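Basic helix-loop-helix, putative, expressed (Oryza sativa subsp. japonica, PDB 5LW0) binds ADP-ribose through its macrodomain, one part of a longer protein that may act in ADP-ribosylation-dependent repair of DNA interstrand crosslinks. Local coordinates at residues Ser34-Phe40 and Arg121-Ala126; Gln49-Arg54 and Tyr208-Ser212; Gly166-Ala170 and Ser221-Asn225. All coordinates share one frame; numbering follows the deposited sequence. Where two conformers were deposited one is given.

The three contacts show how chemistry follows depth in a layered fold. Contact 1 is core: two parallel strands in mid-sheet, joined by backbone bonds and apolar side chains, with a polar cluster at one end. Contacts 2 and 3 both use helix 208-230 and lie nearer the surface. In contact 2 the start of that helix meets the start of helix 52-69 through an aromatic pair and two side-chain hydrogen bonds, while in contact 3 its later turns meet an edge strand through hydroxyls, an amide and a water. Contacts 1 and 3 touch through Leu38 and Leu222, whereas contact 2 lies about 12 Å from contact 1 and about 8 Å from contact 3 between nearest atoms.

Contact 1: Ser34-Phe40 and Arg121-Ala126; sequences SSRTLAF and RCNVIA
Ala39 straddles Ile125 in the parallel pairing of strand 37-40 with the strand that begins at Val124, a parallel ladder tightest where both backbones are regular. Its N-H reaches Val124 O at 3.0 Å, and its own carbonyl takes Ala126 N at 2.9 Å; both donors arrive nearly head-on to the C=O. One step back the ladder slackens, for the bond from Val124 N to Thr37 O is weak at 3.4 Å.

Side chains alternate between the two faces. On one, Leu38 has CG anti to its backbone N (chi1 171°), and a further turn at chi2 (68°) brings CD1 over the neighbouring strand, 3.7 Å from Val124 CG1. On the other, the Ala39 methyl sits 4.0 Å from SG of the Cys122 conformer described, which also meets the CG2 branch of Thr37. Back on the Leu38 side, the CB atoms of Phe40 and Ala126 touch, while the Phe40 ring leads off to meet Phe223 edge-to-face.

The opposite end is less regular: Ser34 and Asn123 are still buried, but Ser35 and Arg121 are partly open to solvent. A 3-10 turn replaces the strand here, and Asn123 N binds Ser34 O from above the carbonyl plane. The extended Arg121 side chain lies alongside Ser34, and its NE donates to Asn123 OD1 at 2.6 Å, tilted from the planes of both groups. In the conformer described, Ser34 OG is 3.0 Å from the same OD1, but its hydroxyl also has Asp32 within bonding distance.

Helix 208-230 packs on the Leu38 face, whereas the Ala39 side chain lies about 8 Å from the bound ADP-ribose. Paired parallel strands at the centre of a mixed six-stranded sheet between helical layers fit the three-layer α/β/α macrodomain fold.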
loop_
_atom_site.group_PDB
_atom_site.type_symbol
_atom_site.label_atom_id
_atom_site.label_comp_id
_atom_site.label_asym_id
_atom_site.label_seq_id
_atom_site.Cartn_x
_atom_site.Cartn_y
_atom_site.Cartn_z
ATOM N N SER A 34 7.516 0.387 15.035
ATOM C CA SER A 34 7.528 -0.418 13.803
ATOM C C SER A 34 6.293 -1.260 13.677
ATOM O O SER A 34 5.786 -1.459 12.590
ATOM C CB SER A 34 8.763 -1.326 13.745
ATOM O OG SER A 34 8.632 -2.397 14.640
ATOM N N SER A 35 5.731 -1.662 14.816
ATOM C CA SER A 35 4.520 -2.469 14.822
ATOM C C SER A 35 3.291 -1.637 14.498
ATOM O O SER A 35 2.230 -2.195 14.209
ATOM C CB SER A 35 4.339 -3.210 16.180
ATOM O OG SER A 35 3.825 -2.350 17.157
ATOM N N ARG A 36 3.428 -0.296 14.556
ATOM C CA ARG A 36 2.343 0.580 14.299
ATOM C C ARG A 36 2.594 1.468 13.078
ATOM O O ARG A 36 2.011 2.486 12.948
ATOM C CB ARG A 36 2.084 1.463 15.542
ATOM C CG ARG A 36 1.556 0.663 16.746
ATOM C CD ARG A 36 1.422 1.483 18.008
ATOM N NE ARG A 36 2.705 1.922 18.552
ATOM C CZ ARG A 36 3.189 3.154 18.520
ATOM N NH1 ARG A 36 2.528 4.143 17.941
ATOM N NH2 ARG A 36 4.388 3.404 19.060
ATOM N N THR A 37 3.419 0.959 12.156
ATOM C CA THR A 37 3.757 1.636 10.957
ATOM C C THR A 37 3.372 0.788 9.747
ATOM O O THR A 37 3.701 -0.393 9.674
ATOM C CB THR A 37 5.274 1.950 10.853
ATOM O OG1 THR A 37 5.726 2.719 11.983
ATOM C CG2 THR A 37 5.565 2.766 9.579
ATOM N N LEU A 38 2.671 1.434 8.825
ATOM C CA LEU A 38 2.324 0.856 7.536
ATOM C C LEU A 38 3.088 1.575 6.437
ATOM O O LEU A 38 3.016 2.793 6.361
ATOM C CB LEU A 38 0.804 1.081 7.241
ATOM C CG LEU A 38 0.351 0.706 5.830
ATOM C CD1 LEU A 38 0.436 -0.789 5.631
ATOM C CD2 LEU A 38 -1.072 1.201 5.603
ATOM N N ALA A 39 3.816 0.840 5.643
ATOM C CA ALA A 39 4.386 1.383 4.390
ATOM C C ALA A 39 3.487 0.937 3.255
ATOM O O ALA A 39 3.142 -0.270 3.142
ATOM C CB ALA A 39 5.788 0.895 4.179
ATOM N N PHE A 40 3.179 1.835 2.372
ATOM C CA PHE A 40 2.363 1.518 1.241
ATOM C C PHE A 40 2.874 2.210 0.002
ATOM O O PHE A 40 3.368 3.358 0.060
ATOM C CB PHE A 40 0.863 1.882 1.480
ATOM C CG PHE A 40 0.615 3.311 1.680
ATOM C CD1 PHE A 40 0.849 3.885 2.894
ATOM C CD2 PHE A 40 0.039 4.108 0.648
ATOM C CE1 PHE A 40 0.578 5.246 3.102
ATOM C CE2 PHE A 40 -0.260 5.449 0.844
ATOM C CZ PHE A 40 -0.010 6.021 2.086
ATOM N N ARG A 121 12.355 0.563 9.956
ATOM C CA ARG A 121 11.545 -0.686 10.088
ATOM C C ARG A 121 10.080 -0.399 10.108
ATOM O O ARG A 121 9.575 0.506 10.843
ATOM C CB ARG A 121 11.935 -1.686 11.229
ATOM C CG ARG A 121 11.167 -3.098 11.171
ATOM C CD ARG A 121 11.405 -3.965 12.469
ATOM N NE ARG A 121 10.383 -5.049 12.591
ATOM C CZ ARG A 121 10.490 -6.164 13.334
ATOM N NH1 ARG A 121 11.605 -6.389 14.041
ATOM N NH2 ARG A 121 9.475 -7.122 13.315
ATOM N N CYS A 122 9.437 -1.112 9.232
ATOM C CA CYS A 122 7.944 -1.060 9.059
ATOM C C CYS A 122 7.464 -2.482 9.043
ATOM O O CYS A 122 7.738 -3.228 8.114
ATOM C CB CYS A 122 7.414 -0.324 7.751
ATOM S SG CYS A 122 8.140 1.316 7.440
ATOM N N ASN A 123 6.607 -2.826 10.009
ATOM C CA ASN A 123 6.167 -4.251 10.158
ATOM C C ASN A 123 5.042 -4.628 9.198
ATOM O O ASN A 123 4.816 -5.798 8.923
ATOM C CB ASN A 123 5.700 -4.558 11.574
ATOM C CG ASN A 123 6.826 -4.619 12.582
ATOM O OD1 ASN A 123 7.912 -4.148 12.356
ATOM N ND2 ASN A 123 6.502 -5.137 13.753
ATOM N N VAL A 124 4.256 -3.650 8.734
ATOM C CA VAL A 124 3.161 -3.961 7.850
ATOM C C VAL A 124 3.418 -3.271 6.532
ATOM O O VAL A 124 3.695 -2.078 6.495
ATOM C CB VAL A 124 1.802 -3.512 8.424
ATOM C CG1 VAL A 124 0.668 -3.946 7.506
ATOM C CG2 VAL A 124 1.613 -4.037 9.840
ATOM N N ILE A 125 3.310 -4.016 5.421
ATOM C CA ILE A 125 3.405 -3.372 4.113
ATOM C C ILE A 125 2.194 -3.685 3.255
ATOM O O ILE A 125 1.546 -4.720 3.417
ATOM C CB ILE A 125 4.698 -3.731 3.368
ATOM C CG1 ILE A 125 4.711 -5.162 2.995
ATOM C CG2 ILE A 125 5.952 -3.358 4.189
ATOM C CD1 ILE A 125 5.912 -5.538 2.125
ATOM N N ALA A 126 1.827 -2.733 2.402
ATOM C CA ALA A 126 0.733 -2.946 1.428
ATOM C C ALA A 126 1.256 -3.358 0.079
ATOM O O ALA A 126 2.339 -2.917 -0.345
ATOM C CB ALA A 126 -0.052 -1.679 1.292
#

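Contact 2: Gln49-Arg54 and Tyr208-Ser212; sequences QFDLDR and YTKGS
The backbones of Gln49-Arg54 and Tyr208-Ser212 keep well apart, with CA atoms 8.3 Å apart at Phe50 and Gly211 and 7.6 Å at Arg54 and Ser212, so the contact rests mainly on side chains reaching out to one another or to backbone atoms. Tyr208 spans most of the distance. Its CE1 edge stands over the centre of the Phe50 ring in a T-shaped stack, the planes inclined at 76° and the centroids 4.9 Å apart. Beyond the ring, its OH accepts the Asp51 N-H at 2.9 Å, which ties down the residue just before helix 52-69. Asp51 is the N-cap of that helix: its OD1 receives Arg54 N through the anti lone pair. The starts of helices 52-69 and 208-230 meet here, close to the ligand-binding side of the macrodomain, with the Phe50 side chain about 7 Å from the bound ADP-ribose. The edge of the Phe50 ring faces Gly211, its CE2 3.6 Å from Gly211 O. Arg54 bends at chi2 and chi3 (58° and 57°), which brings NH1 to Ser212 OG at 2.9 Å, with the hydroxyl oxygen in the guanidinium plane. Ser212 OG in turn donates to Tyr208 O, a carbonyl that also accepts Ser212 N.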
loop_
_atom_site.group_PDB
_atom_site.type_symbol
_atom_site.label_atom_id
_atom_site.label_comp_id
_atom_site.label_asym_id
_atom_site.label_seq_id
_atom_site.Cartn_x
_atom_site.Cartn_y
_atom_site.Cartn_z
ATOM N N GLN A 49 -2.370 2.704 -14.507
ATOM C CA GLN A 49 -2.417 3.971 -15.266
ATOM C C GLN A 49 -3.408 4.992 -14.741
ATOM O O GLN A 49 -3.878 5.893 -15.478
ATOM C CB GLN A 49 -2.707 3.676 -16.749
ATOM C CG GLN A 49 -1.601 2.862 -17.341
ATOM C CD GLN A 49 -1.788 2.565 -18.832
ATOM O OE1 GLN A 49 -2.867 2.720 -19.397
ATOM N NE2 GLN A 49 -0.745 2.025 -19.422
ATOM N N PHE A 50 -3.601 5.003 -13.423
ATOM C CA PHE A 50 -4.415 6.027 -12.833
ATOM C C PHE A 50 -3.710 7.353 -12.800
ATOM O O PHE A 50 -2.577 7.448 -12.393
ATOM C CB PHE A 50 -4.841 5.579 -11.443
ATOM C CG PHE A 50 -6.002 6.324 -10.867
ATOM C CD1 PHE A 50 -5.869 7.560 -10.313
ATOM C CD2 PHE A 50 -7.263 5.717 -10.794
ATOM C CE1 PHE A 50 -6.960 8.199 -9.709
ATOM C CE2 PHE A 50 -8.335 6.348 -10.226
ATOM C CZ PHE A 50 -8.193 7.601 -9.657
ATOM N N ASP A 51 -4.424 8.412 -13.195
ATOM C CA ASP A 51 -3.870 9.785 -13.199
ATOM C C ASP A 51 -3.190 10.199 -11.885
ATOM O O ASP A 51 -3.791 10.109 -10.803
ATOM C CB ASP A 51 -4.996 10.754 -13.438
ATOM C CG ASP A 51 -4.523 12.144 -13.589
ATOM O OD1 ASP A 51 -4.573 12.894 -12.597
ATOM O OD2 ASP A 51 -4.253 12.562 -14.758
ATOM N N LEU A 52 -1.953 10.692 -11.985
ATOM C CA LEU A 52 -1.169 10.998 -10.733
ATOM C C LEU A 52 -1.684 12.159 -9.977
ATOM O O LEU A 52 -1.612 12.206 -8.738
ATOM C CB LEU A 52 0.313 11.252 -11.082
ATOM C CG LEU A 52 1.083 10.227 -11.847
ATOM C CD1 LEU A 52 2.565 10.580 -11.807
ATOM C CD2 LEU A 52 0.864 8.873 -11.277
ATOM N N ASP A 53 -2.142 13.198 -10.675
ATOM C CA ASP A 53 -2.687 14.336 -9.984
ATOM C C ASP A 53 -3.897 13.948 -9.156
ATOM O O ASP A 53 -4.041 14.358 -7.999
ATOM C CB ASP A 53 -3.019 15.461 -10.956
ATOM C CG ASP A 53 -1.783 16.004 -11.634
ATOM O OD1 ASP A 53 -1.068 16.791 -10.981
ATOM O OD2 ASP A 53 -1.524 15.642 -12.814
ATOM N N ARG A 54 -4.835 13.224 -9.778
ATOM C CA ARG A 54 -6.015 12.785 -9.050
ATOM C C ARG A 54 -5.639 11.815 -7.887
ATOM O O ARG A 54 -6.163 11.948 -6.794
ATOM C CB ARG A 54 -6.988 12.137 -10.001
ATOM C CG ARG A 54 -8.273 11.620 -9.369
ATOM C CD ARG A 54 -9.094 12.642 -8.652
ATOM N NE ARG A 54 -9.458 13.739 -9.454
ATOM C CZ ARG A 54 -10.594 13.807 -10.185
ATOM N NH1 ARG A 54 -11.463 12.784 -10.210
ATOM N NH2 ARG A 54 -10.865 14.909 -10.909
ATOM N N TYR A 208 -13.642 8.418 -14.267
ATOM C CA TYR A 208 -12.958 8.840 -13.027
ATOM C C TYR A 208 -13.867 9.161 -11.868
ATOM O O TYR A 208 -13.410 9.229 -10.732
ATOM C CB TYR A 208 -11.952 10.017 -13.336
ATOM C CG TYR A 208 -10.592 9.497 -13.792
ATOM C CD1 TYR A 208 -9.637 9.041 -12.840
ATOM C CD2 TYR A 208 -10.232 9.451 -15.095
ATOM C CE1 TYR A 208 -8.443 8.572 -13.208
ATOM C CE2 TYR A 208 -8.985 8.960 -15.501
ATOM C CZ TYR A 208 -8.064 8.509 -14.514
ATOM O OH TYR A 208 -6.836 7.988 -14.837
ATOM N N THR A 209 -15.176 9.319 -12.101
ATOM C CA THR A 209 -16.108 9.417 -11.024
ATOM C C THR A 209 -16.074 8.097 -10.285
ATOM O O THR A 209 -15.820 8.065 -9.062
ATOM C CB THR A 209 -17.543 9.698 -11.522
ATOM O OG1 THR A 209 -17.559 10.940 -12.213
ATOM C CG2 THR A 209 -18.470 9.766 -10.372
ATOM N N LYS A 210 -16.235 7.005 -11.022
ATOM C CA LYS A 210 -16.215 5.700 -10.414
ATOM C C LYS A 210 -14.767 5.391 -9.941
ATOM O O LYS A 210 -14.553 4.843 -8.873
ATOM C CB LYS A 210 -16.669 4.664 -11.396
ATOM C CG LYS A 210 -17.070 3.360 -10.795
ATOM C CD LYS A 210 -17.897 2.525 -11.794
ATOM C CE LYS A 210 -18.142 1.112 -11.274
ATOM N NZ LYS A 210 -18.556 1.112 -9.831
ATOM N N GLY A 211 -13.804 5.680 -10.793
ATOM C CA GLY A 211 -12.406 5.437 -10.495
ATOM C C GLY A 211 -11.939 6.076 -9.209
ATOM O O GLY A 211 -11.275 5.401 -8.357
ATOM N N SER A 212 -12.259 7.331 -9.010
ATOM C CA SER A 212 -11.892 8.064 -7.803
ATOM C C SER A 212 -12.554 7.499 -6.586
ATOM O O SER A 212 -11.899 7.338 -5.543
ATOM C CB SER A 212 -12.260 9.542 -7.919
ATOM O OG SER A 212 -11.537 10.130 -8.971
#

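Contact 3: Gly166-Ala170 and Ser221-Asn225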
loop_
_atom_site.group_PDB
_atom_site.type_symbol
_atom_site.label_atom_id
_atom_site.label_comp_id
_atom_site.label_asym_id
_atom_site.label_seq_id
_atom_site.Cartn_x
_atom_site.Cartn_y
_atom_site.Cartn_z
ATOM N N GLY A 166 -11.283 -1.836 -4.923
ATOM C CA GLY A 166 -11.678 -1.026 -3.815
ATOM C C GLY A 166 -11.634 -1.730 -2.491
ATOM O O GLY A 166 -12.219 -1.270 -1.546
ATOM N N SER A 167 -11.037 -2.899 -2.457
ATOM C CA SER A 167 -11.002 -3.719 -1.240
ATOM C C SER A 167 -9.607 -4.260 -0.984
ATOM O O SER A 167 -8.666 -4.127 -1.824
ATOM C CB SER A 167 -12.010 -4.845 -1.317
ATOM O OG SER A 167 -11.649 -5.778 -2.289
ATOM N N SER A 168 -9.418 -4.814 0.198
ATOM C CA SER A 168 -8.101 -5.268 0.593
ATOM C C SER A 168 -8.259 -6.454 1.530
ATOM O O SER A 168 -9.370 -6.708 2.032
ATOM C CB SER A 168 -7.306 -4.160 1.246
ATOM O OG SER A 168 -7.899 -3.769 2.446
ATOM N N VAL A 169 -7.176 -7.202 1.736
ATOM C CA VAL A 169 -7.154 -8.318 2.685
ATOM C C VAL A 169 -5.795 -8.410 3.365
ATOM O O VAL A 169 -4.788 -8.300 2.732
ATOM C CB VAL A 169 -7.528 -9.669 2.006
ATOM C CG1 VAL A 169 -6.590 -10.028 0.923
ATOM C CG2 VAL A 169 -7.614 -10.791 3.046
ATOM N N ALA A 170 -5.825 -8.539 4.696
ATOM C CA ALA A 170 -4.646 -8.619 5.513
ATOM C C ALA A 170 -4.235 -10.017 5.647
ATOM O O ALA A 170 -5.053 -10.897 5.973
ATOM C CB ALA A 170 -4.902 -8.033 6.894
ATOM N N SER A 221 -9.947 1.006 2.880
ATOM C CA SER A 221 -9.972 -0.381 3.211
ATOM C C SER A 221 -8.584 -0.829 3.758
ATOM O O SER A 221 -8.477 -1.566 4.770
ATOM C CB SER A 221 -10.356 -1.228 1.972
ATOM O OG SER A 221 -10.309 -2.608 2.300
ATOM N N LEU A 222 -7.543 -0.424 3.060
ATOM C CA LEU A 222 -6.168 -0.638 3.466
ATOM C C LEU A 222 -5.926 -0.130 4.891
ATOM O O LEU A 222 -5.435 -0.876 5.744
ATOM C CB LEU A 222 -5.225 0.031 2.525
ATOM C CG LEU A 222 -3.767 0.112 2.920
ATOM C CD1 LEU A 222 -3.171 -1.277 3.178
ATOM C CD2 LEU A 222 -2.996 0.903 1.902
ATOM N N PHE A 223 -6.267 1.116 5.130
ATOM C CA PHE A 223 -5.973 1.735 6.399
ATOM C C PHE A 223 -6.780 1.140 7.496
ATOM O O PHE A 223 -6.273 0.930 8.605
ATOM C CB PHE A 223 -6.149 3.231 6.339
ATOM C CG PHE A 223 -5.204 3.958 5.366
ATOM C CD1 PHE A 223 -3.967 3.475 5.008
ATOM C CD2 PHE A 223 -5.629 5.134 4.769
ATOM C CE1 PHE A 223 -3.159 4.158 4.167
ATOM C CE2 PHE A 223 -4.816 5.806 3.906
ATOM C CZ PHE A 223 -3.617 5.309 3.568
ATOM N N GLU A 224 -8.016 0.769 7.207
ATOM C CA GLU A 224 -8.874 0.090 8.217
ATOM C C GLU A 224 -8.359 -1.315 8.554
ATOM O O GLU A 224 -8.349 -1.728 9.741
ATOM C CB GLU A 224 -10.332 0.036 7.773
ATOM C CG GLU A 224 -11.051 1.349 7.859
ATOM C CD GLU A 224 -11.497 1.694 9.280
ATOM O OE1 GLU A 224 -11.645 0.782 10.120
ATOM O OE2 GLU A 224 -11.756 2.868 9.490
ATOM N N ASN A 225 -7.914 -2.058 7.555
ATOM C CA ASN A 225 -7.252 -3.349 7.823
ATOM C C ASN A 225 -6.010 -3.187 8.648
ATOM O O ASN A 225 -5.734 -3.992 9.497
ATOM C CB ASN A 225 -6.970 -4.065 6.502
ATOM C CG ASN A 225 -8.071 -5.020 6.135
ATOM O OD1 ASN A 225 -8.449 -5.886 6.949
ATOM N ND2 ASN A 225 -8.434 -5.041 4.852
HETATM O O HOH W 1 -8.400 -8.494 6.164
#
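Ser168 and Ser221 point their hydroxyls at each other between strand 167-170 and helix 221-225; in the Ser221 conformer described, OG to OG is 2.7 Å, and either could be the donor. The two arrive by different routes. Ser168 holds OG between its backbone N and carbonyl carbon (chi1 65°), directed at the helix, whereas Ser221 holds OG anti to its N, reaching back toward the strand. Asn225, one helical turn further on, comes at the same Ser168 oxygen from its amide: ND2 donates at 2.8 Å, with OG almost exactly in the amide plane. A single serine oxygen is therefore gripped by two residues on one side of the helix.

The segments run nearly alongside, their directions differing by 24°, and the alternation of the strand sends Ser168 and Ala170 toward the helix and Ser167 and Val169 away. This is one of the two edge strands of the macrodomain sheet, antiparallel to strand 187-192, with helix 208-230 packed against one face of the sheet. Leu222 turns to the apolar side, against Ile189 and Val191 as well as Leu38 and Phe40.

The amide oxygen of Asn225 faces a different partner. OD1 passes 4.1 Å from the Ala170 methyl and accepts from a water at 2.7 Å, while that water takes the Ala170 N-H at 3.0 Å, bridging amide and strand backbone.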